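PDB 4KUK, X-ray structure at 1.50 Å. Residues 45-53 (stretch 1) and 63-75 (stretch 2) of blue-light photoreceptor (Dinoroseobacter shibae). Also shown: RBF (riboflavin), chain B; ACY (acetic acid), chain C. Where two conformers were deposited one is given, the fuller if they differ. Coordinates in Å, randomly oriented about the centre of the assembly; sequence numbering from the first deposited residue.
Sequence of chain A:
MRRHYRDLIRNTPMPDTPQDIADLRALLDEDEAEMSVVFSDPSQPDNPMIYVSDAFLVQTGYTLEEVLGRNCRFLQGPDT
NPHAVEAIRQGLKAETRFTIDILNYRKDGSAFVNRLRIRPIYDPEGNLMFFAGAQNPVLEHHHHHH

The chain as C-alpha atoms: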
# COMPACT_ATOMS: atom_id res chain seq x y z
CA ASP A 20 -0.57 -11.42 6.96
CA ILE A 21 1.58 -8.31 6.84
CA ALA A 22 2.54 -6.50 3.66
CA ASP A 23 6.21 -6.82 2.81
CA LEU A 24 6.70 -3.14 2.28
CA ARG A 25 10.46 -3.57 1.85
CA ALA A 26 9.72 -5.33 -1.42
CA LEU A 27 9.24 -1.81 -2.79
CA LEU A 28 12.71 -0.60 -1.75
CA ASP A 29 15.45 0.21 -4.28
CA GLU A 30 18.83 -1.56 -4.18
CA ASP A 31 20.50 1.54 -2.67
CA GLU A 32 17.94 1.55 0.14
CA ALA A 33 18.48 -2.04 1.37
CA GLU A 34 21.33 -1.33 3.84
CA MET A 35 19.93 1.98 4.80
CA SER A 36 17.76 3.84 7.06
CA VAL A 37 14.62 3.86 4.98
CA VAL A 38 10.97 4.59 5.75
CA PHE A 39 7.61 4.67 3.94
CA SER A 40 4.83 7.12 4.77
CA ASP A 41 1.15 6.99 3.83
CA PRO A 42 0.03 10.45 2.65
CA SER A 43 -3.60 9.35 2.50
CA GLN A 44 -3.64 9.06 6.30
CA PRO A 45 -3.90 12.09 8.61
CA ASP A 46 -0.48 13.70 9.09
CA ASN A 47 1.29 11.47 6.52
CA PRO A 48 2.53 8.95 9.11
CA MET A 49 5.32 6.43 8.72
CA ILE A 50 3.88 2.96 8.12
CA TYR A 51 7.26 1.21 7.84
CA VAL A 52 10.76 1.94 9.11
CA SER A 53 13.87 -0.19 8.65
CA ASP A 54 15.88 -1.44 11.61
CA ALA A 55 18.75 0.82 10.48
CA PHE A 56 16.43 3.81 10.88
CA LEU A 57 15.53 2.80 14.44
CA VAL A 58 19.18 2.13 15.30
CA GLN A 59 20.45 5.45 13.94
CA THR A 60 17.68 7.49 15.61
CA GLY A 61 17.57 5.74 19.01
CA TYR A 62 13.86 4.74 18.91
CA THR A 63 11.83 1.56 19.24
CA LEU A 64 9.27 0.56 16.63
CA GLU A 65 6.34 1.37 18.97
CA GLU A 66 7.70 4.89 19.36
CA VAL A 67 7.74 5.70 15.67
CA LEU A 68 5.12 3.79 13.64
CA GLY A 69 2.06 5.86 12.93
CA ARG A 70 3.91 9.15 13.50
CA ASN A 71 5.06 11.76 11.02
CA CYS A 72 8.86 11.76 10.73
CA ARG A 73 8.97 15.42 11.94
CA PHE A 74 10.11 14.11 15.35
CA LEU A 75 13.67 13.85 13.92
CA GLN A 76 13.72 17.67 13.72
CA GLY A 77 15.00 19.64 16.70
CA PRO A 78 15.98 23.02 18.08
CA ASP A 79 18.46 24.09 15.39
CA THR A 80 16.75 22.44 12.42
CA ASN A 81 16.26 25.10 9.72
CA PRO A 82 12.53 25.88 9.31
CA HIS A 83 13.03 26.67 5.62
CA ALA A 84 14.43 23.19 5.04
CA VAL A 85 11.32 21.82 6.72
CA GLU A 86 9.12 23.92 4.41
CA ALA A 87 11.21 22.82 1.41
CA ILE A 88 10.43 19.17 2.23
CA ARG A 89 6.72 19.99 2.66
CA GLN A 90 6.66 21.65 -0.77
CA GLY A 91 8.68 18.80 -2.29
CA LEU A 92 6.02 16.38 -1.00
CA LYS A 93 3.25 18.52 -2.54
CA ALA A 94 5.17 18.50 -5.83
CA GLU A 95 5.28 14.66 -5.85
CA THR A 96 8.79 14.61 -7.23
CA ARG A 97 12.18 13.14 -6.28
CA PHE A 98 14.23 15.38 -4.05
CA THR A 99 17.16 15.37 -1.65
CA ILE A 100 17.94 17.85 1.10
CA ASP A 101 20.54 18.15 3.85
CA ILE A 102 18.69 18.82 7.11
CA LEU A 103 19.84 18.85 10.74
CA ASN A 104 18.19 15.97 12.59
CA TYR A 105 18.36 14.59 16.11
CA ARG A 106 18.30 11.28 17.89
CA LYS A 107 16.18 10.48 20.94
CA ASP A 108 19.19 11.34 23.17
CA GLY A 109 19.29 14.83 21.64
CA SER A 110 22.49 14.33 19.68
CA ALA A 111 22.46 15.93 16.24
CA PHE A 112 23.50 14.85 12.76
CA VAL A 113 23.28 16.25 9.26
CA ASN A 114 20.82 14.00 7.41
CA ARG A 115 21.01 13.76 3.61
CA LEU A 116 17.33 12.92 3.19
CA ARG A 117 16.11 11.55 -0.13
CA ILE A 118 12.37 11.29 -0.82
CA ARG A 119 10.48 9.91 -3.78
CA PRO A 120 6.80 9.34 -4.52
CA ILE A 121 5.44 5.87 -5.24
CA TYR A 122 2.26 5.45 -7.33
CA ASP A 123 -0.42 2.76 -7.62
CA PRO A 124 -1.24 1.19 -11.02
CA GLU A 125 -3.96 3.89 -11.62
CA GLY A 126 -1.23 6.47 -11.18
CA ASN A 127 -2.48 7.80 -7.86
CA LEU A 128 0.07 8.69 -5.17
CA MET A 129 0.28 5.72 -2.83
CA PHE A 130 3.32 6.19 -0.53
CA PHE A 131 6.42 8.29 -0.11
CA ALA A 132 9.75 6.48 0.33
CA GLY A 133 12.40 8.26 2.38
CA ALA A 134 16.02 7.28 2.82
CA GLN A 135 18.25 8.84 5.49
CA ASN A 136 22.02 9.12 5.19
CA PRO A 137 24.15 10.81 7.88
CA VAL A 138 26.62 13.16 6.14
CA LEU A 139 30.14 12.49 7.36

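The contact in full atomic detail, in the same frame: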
# COMPACT_ATOMS: atom_id res chain seq x y z
N PRO A 45 -4.12 10.79 7.95
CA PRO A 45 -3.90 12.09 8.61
C PRO A 45 -2.46 12.23 9.08
O PRO A 45 -1.91 11.35 9.75
CB PRO A 45 -4.86 12.03 9.81
CG PRO A 45 -5.96 11.18 9.33
CD PRO A 45 -5.32 10.12 8.47
N ASP A 46 -1.85 13.34 8.68
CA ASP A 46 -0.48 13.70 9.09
C ASP A 46 0.60 12.85 8.44
O ASP A 46 1.73 12.88 8.89
CB ASP A 46 -0.32 13.68 10.62
CG ASP A 46 0.75 14.66 11.11
OD1 ASP A 46 1.09 15.63 10.37
OD2 ASP A 46 1.25 14.48 12.24
N ASN A 47 0.28 12.15 7.34
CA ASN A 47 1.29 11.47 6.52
C ASN A 47 2.27 10.64 7.38
O ASN A 47 3.49 10.88 7.38
CB ASN A 47 2.05 12.51 5.70
CG ASN A 47 3.00 11.89 4.71
OD1 ASN A 47 2.79 10.79 4.21
ND2 ASN A 47 4.10 12.60 4.43
N PRO A 48 1.72 9.68 8.13
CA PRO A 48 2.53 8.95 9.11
C PRO A 48 3.41 7.89 8.47
O PRO A 48 3.12 7.37 7.39
CB PRO A 48 1.46 8.23 9.94
CG PRO A 48 0.38 7.98 8.97
CD PRO A 48 0.32 9.22 8.12
N MET A 49 4.52 7.57 9.13
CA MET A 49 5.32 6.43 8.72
C MET A 49 4.59 5.13 9.02
O MET A 49 4.11 4.90 10.16
CB MET A 49 6.65 6.44 9.45
CG MET A 49 7.48 7.58 8.98
SD MET A 49 9.09 7.65 9.77
CE MET A 49 8.57 8.14 11.38
N ILE A 50 4.51 4.28 8.01
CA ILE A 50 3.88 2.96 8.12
C ILE A 50 4.90 1.84 8.11
O ILE A 50 4.56 0.69 8.41
CB ILE A 50 2.80 2.74 7.04
CG1 ILE A 50 3.43 2.79 5.64
CG2 ILE A 50 1.65 3.74 7.26
CD1 ILE A 50 2.58 2.16 4.56
N TYR A 51 6.15 2.17 7.80
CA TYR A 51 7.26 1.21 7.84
C TYR A 51 8.56 1.96 8.08
O TYR A 51 8.79 3.02 7.47
CB TYR A 51 7.37 0.45 6.50
CG TYR A 51 8.66 -0.34 6.41
CD1 TYR A 51 9.86 0.28 6.00
CD2 TYR A 51 8.70 -1.68 6.75
CE1 TYR A 51 11.04 -0.41 5.96
CE2 TYR A 51 9.89 -2.39 6.68
CZ TYR A 51 11.05 -1.75 6.29
OH TYR A 51 12.24 -2.43 6.25
N VAL A 52 9.40 1.43 8.96
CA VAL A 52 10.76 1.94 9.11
C VAL A 52 11.72 0.74 9.20
O VAL A 52 11.40 -0.30 9.80
CB VAL A 52 10.93 2.85 10.37
CG1 VAL A 52 9.93 4.03 10.37
CG2 VAL A 52 10.79 2.04 11.66
N SER A 53 12.89 0.88 8.61
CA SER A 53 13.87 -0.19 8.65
C SER A 53 14.58 -0.22 10.03
O SER A 53 14.55 0.76 10.80
CB SER A 53 14.90 -0.04 7.55
OG SER A 53 15.75 1.07 7.83
N THR A 63 12.42 2.88 19.45
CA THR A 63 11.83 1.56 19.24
C THR A 63 10.72 1.69 18.19
O THR A 63 10.25 2.79 17.88
CB THR A 63 11.24 0.97 20.52
OG1 THR A 63 10.15 1.81 20.96
CG2 THR A 63 12.32 0.90 21.62
N LEU A 64 10.31 0.57 17.64
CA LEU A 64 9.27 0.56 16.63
C LEU A 64 7.99 1.21 17.14
O LEU A 64 7.40 2.04 16.44
CB LEU A 64 9.02 -0.88 16.17
CG LEU A 64 8.14 -1.05 14.94
CD1 LEU A 64 8.80 -0.32 13.79
CD2 LEU A 64 7.94 -2.54 14.61
N GLU A 65 7.59 0.87 18.37
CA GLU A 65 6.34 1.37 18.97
C GLU A 65 6.36 2.90 19.06
O GLU A 65 5.32 3.56 18.99
CB GLU A 65 6.17 0.78 20.38
CG GLU A 65 4.93 1.32 21.15
CD GLU A 65 5.23 2.50 22.11
OE1 GLU A 65 6.42 2.77 22.39
OE2 GLU A 65 4.26 3.15 22.58
N GLU A 66 7.56 3.47 19.18
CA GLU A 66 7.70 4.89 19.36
C GLU A 66 7.59 5.66 18.06
O GLU A 66 7.40 6.87 18.09
CB GLU A 66 9.06 5.21 19.97
CG GLU A 66 9.17 4.91 21.45
CD GLU A 66 10.54 5.20 21.96
OE1 GLU A 66 11.46 4.50 21.57
OE2 GLU A 66 10.70 6.14 22.74
N VAL A 67 7.72 4.97 16.94
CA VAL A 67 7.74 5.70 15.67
C VAL A 67 6.63 5.35 14.69
O VAL A 67 6.17 6.24 13.98
CB VAL A 67 9.11 5.61 14.96
CG1 VAL A 67 10.22 5.97 15.92
CG2 VAL A 67 9.34 4.22 14.41
N LEU A 68 6.18 4.09 14.63
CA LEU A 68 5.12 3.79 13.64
C LEU A 68 3.87 4.58 13.91
O LEU A 68 3.44 4.70 15.06
CB LEU A 68 4.72 2.31 13.56
CG LEU A 68 5.73 1.33 12.97
CD1 LEU A 68 5.11 -0.04 12.96
CD2 LEU A 68 6.21 1.73 11.58
N GLY A 69 3.29 5.10 12.84
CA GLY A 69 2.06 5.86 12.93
C GLY A 69 2.30 7.32 13.22
O GLY A 69 1.34 8.07 13.35
N ARG A 70 3.58 7.74 13.30
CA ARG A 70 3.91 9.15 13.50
C ARG A 70 4.54 9.72 12.25
O ARG A 70 5.28 9.03 11.57
CB ARG A 70 4.90 9.34 14.66
CG ARG A 70 4.32 8.97 16.02
CD ARG A 70 5.34 9.14 17.11
NE ARG A 70 5.62 10.54 17.34
CZ ARG A 70 6.68 10.99 18.03
NH1 ARG A 70 7.59 10.15 18.51
NH2 ARG A 70 6.85 12.28 18.19
N ASN A 71 4.30 11.01 12.02
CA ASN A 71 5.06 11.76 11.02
C ASN A 71 6.53 11.84 11.42
O ASN A 71 6.86 11.99 12.59
CB ASN A 71 4.45 13.16 10.90
CG ASN A 71 5.02 13.95 9.76
OD1 ASN A 71 6.16 14.42 9.84
ND2 ASN A 71 4.24 14.10 8.69
N CYS A 72 7.44 11.78 10.44
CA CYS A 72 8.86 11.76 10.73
C CYS A 72 9.44 13.10 11.21
O CYS A 72 10.65 13.20 11.45
CB CYS A 72 9.61 11.23 9.48
SG CYS A 72 11.14 10.40 9.84
N ARG A 73 8.57 14.10 11.41
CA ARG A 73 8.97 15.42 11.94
C ARG A 73 9.71 15.32 13.28
O ARG A 73 10.48 16.21 13.65
CB ARG A 73 7.75 16.34 12.13
CG ARG A 73 7.08 16.22 13.52
CD ARG A 73 5.89 17.20 13.72
NE ARG A 73 4.99 17.12 12.57
CZ ARG A 73 3.85 16.43 12.52
NH1 ARG A 73 3.36 15.76 13.57
NH2 ARG A 73 3.18 16.42 11.38
N PHE A 74 9.47 14.25 14.02
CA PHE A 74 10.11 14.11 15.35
C PHE A 74 11.66 14.02 15.27
O PHE A 74 12.33 14.17 16.27
CB PHE A 74 9.52 12.93 16.15
CG PHE A 74 9.78 11.60 15.53
CD1 PHE A 74 11.04 10.98 15.66
CD2 PHE A 74 8.79 10.98 14.78
CE1 PHE A 74 11.28 9.75 15.06
CE2 PHE A 74 9.01 9.77 14.20
CZ PHE A 74 10.28 9.15 14.30
N LEU A 75 12.23 13.79 14.07
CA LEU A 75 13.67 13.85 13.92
C LEU A 75 14.18 15.30 13.86
O LEU A 75 15.40 15.54 13.94
CB LEU A 75 14.11 13.13 12.66
CG LEU A 75 13.90 11.62 12.66
CD1 LEU A 75 14.64 11.01 11.46
CD2 LEU A 75 14.41 10.97 13.98
N1 RBF B . 11.96 14.91 8.03
C2 RBF B . 13.15 14.88 8.68
O2 RBF B . 13.49 15.91 9.31
N3 RBF B . 13.97 13.80 8.69
C4 RBF B . 13.67 12.69 8.01
O4 RBF B . 14.41 11.70 7.97
C4A RBF B . 12.40 12.66 7.29
N5 RBF B . 12.02 11.57 6.58
C5A RBF B . 10.87 11.59 5.85
C6 RBF B . 10.51 10.46 5.10
C7 RBF B . 9.32 10.44 4.35
C7M RBF B . 8.93 9.25 3.54
C8 RBF B . 8.47 11.66 4.38
C8M RBF B . 7.16 11.69 3.59
C9 RBF B . 8.82 12.77 5.12
C9A RBF B . 10.00 12.77 5.88
N10 RBF B . 10.36 13.88 6.64
C10 RBF B . 11.57 13.85 7.31
C1' RBF B . 9.60 15.14 6.61
C2' RBF B . 8.51 15.29 7.63
O2' RBF B . 7.89 14.01 7.82
C3' RBF B . 7.52 16.37 7.15
O3' RBF B . 7.04 16.00 5.87
C4' RBF B . 8.20 17.74 7.03
O4' RBF B . 8.52 18.14 8.37
C5' RBF B . 7.32 18.79 6.35
O5' RBF B . 6.01 18.78 6.95
C ACY C . 3.70 16.18 5.44
O ACY C . 4.40 15.27 5.93
OXT ACY C . 3.97 17.35 5.78
CH3 ACY C . 2.61 15.88 4.46
O HOH W 1 2.19 12.28 13.47
O HOH W 2 6.36 11.41 7.71

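Two irregular segments that share no long run of sheet pairing can still be joined firmly if a short backbone clamp sets their spacing and side chains then fill or bridge the gaps on its flanks. Residues 45-53 and 63-75 of this blue-light photoreceptor illustrate the principle. The first stretch runs through a loop, turns a corner at Ile-50 and continues as a short strand that includes Tyr-51 and Val-52. The second begins with a weakly bonded helix at about 64-67, passes through a type II turn from Val-67 to Arg-70 and ends in a 3-10 segment from Cys-72 to Leu-75. The closest pair of CA atoms across the stretches is Pro-48 CA and Asn-71 CA, 4.2 Å apart.

Beside this point Met-49 forms the clamp. Its N donates to Arg-70 O at 2.9 Å, and its O accepts from Gly-69 N at 2.8 Å, both bonds being nearly straight. The turn is closed internally by Arg-70 N, which donates to Val-67 O at 3.1 Å, so one tight bend presents two polar groups to a single residue. Glycine suits the third position of this turn: at phi/psi of 87/2 a CB would be jammed against the carbonyl oxygen of Leu-68. Pro-48, which has no amide hydrogen to satisfy, packs its CB against Gly-69 O at 3.4 Å.

The Met-49 side chain leaves its backbone sideways, yet its extended chi2 and bent chi3 carry the tip into the second stretch. There the CE methyl meets the edge of the Phe-74 ring, 3.3 Å from CE2, while SD lies 3.4 Å from Cys-72 SG. A long, flexible, apolar side chain is well fitted to reach past the backbone and touch Val-67, Cys-72 and Phe-74, and Met-49 has the largest area covered by the partner stretch. Farther along, Val-52 points toward the second stretch, and its CG2 lies 3.8 Å from both Leu-64 CD1 and Val-67 CG2. Leu-68 adds its CD2 methyl against the backbone at the corner, 3.7 Å from Ile-50 C.

At the other end, the contact becomes polar. Asn-71 ND2 donates to Asp-46 O at 2.8 Å, and Asn-71 OD1 accepts from Arg-73 N at 2.9 Å, bracing the start of the 3-10 segment. The same amide reaches the ligands: OD1 accepts from riboflavin O2' at 2.7 Å, and ND2 donates to the acetic acid O at 3.0 Å. Asparagine, carrying a donor and an acceptor on one short group, serves all four partners. On the exposed margin Asp-46 and Arg-73 form a salt bridge, with a very short bond from NH2 to OD1 at 2.5 Å and another from NH1 to OD2 at 2.8 Å.

Water completes the seam. One molecule donates to Asp-46 OD2 at 2.7 Å and accepts from Asn-71 N at 2.9 Å; a second links Asn-47 O, Cys-72 N and riboflavin O2'. Altogether the two stretches bury 586 Å² between them.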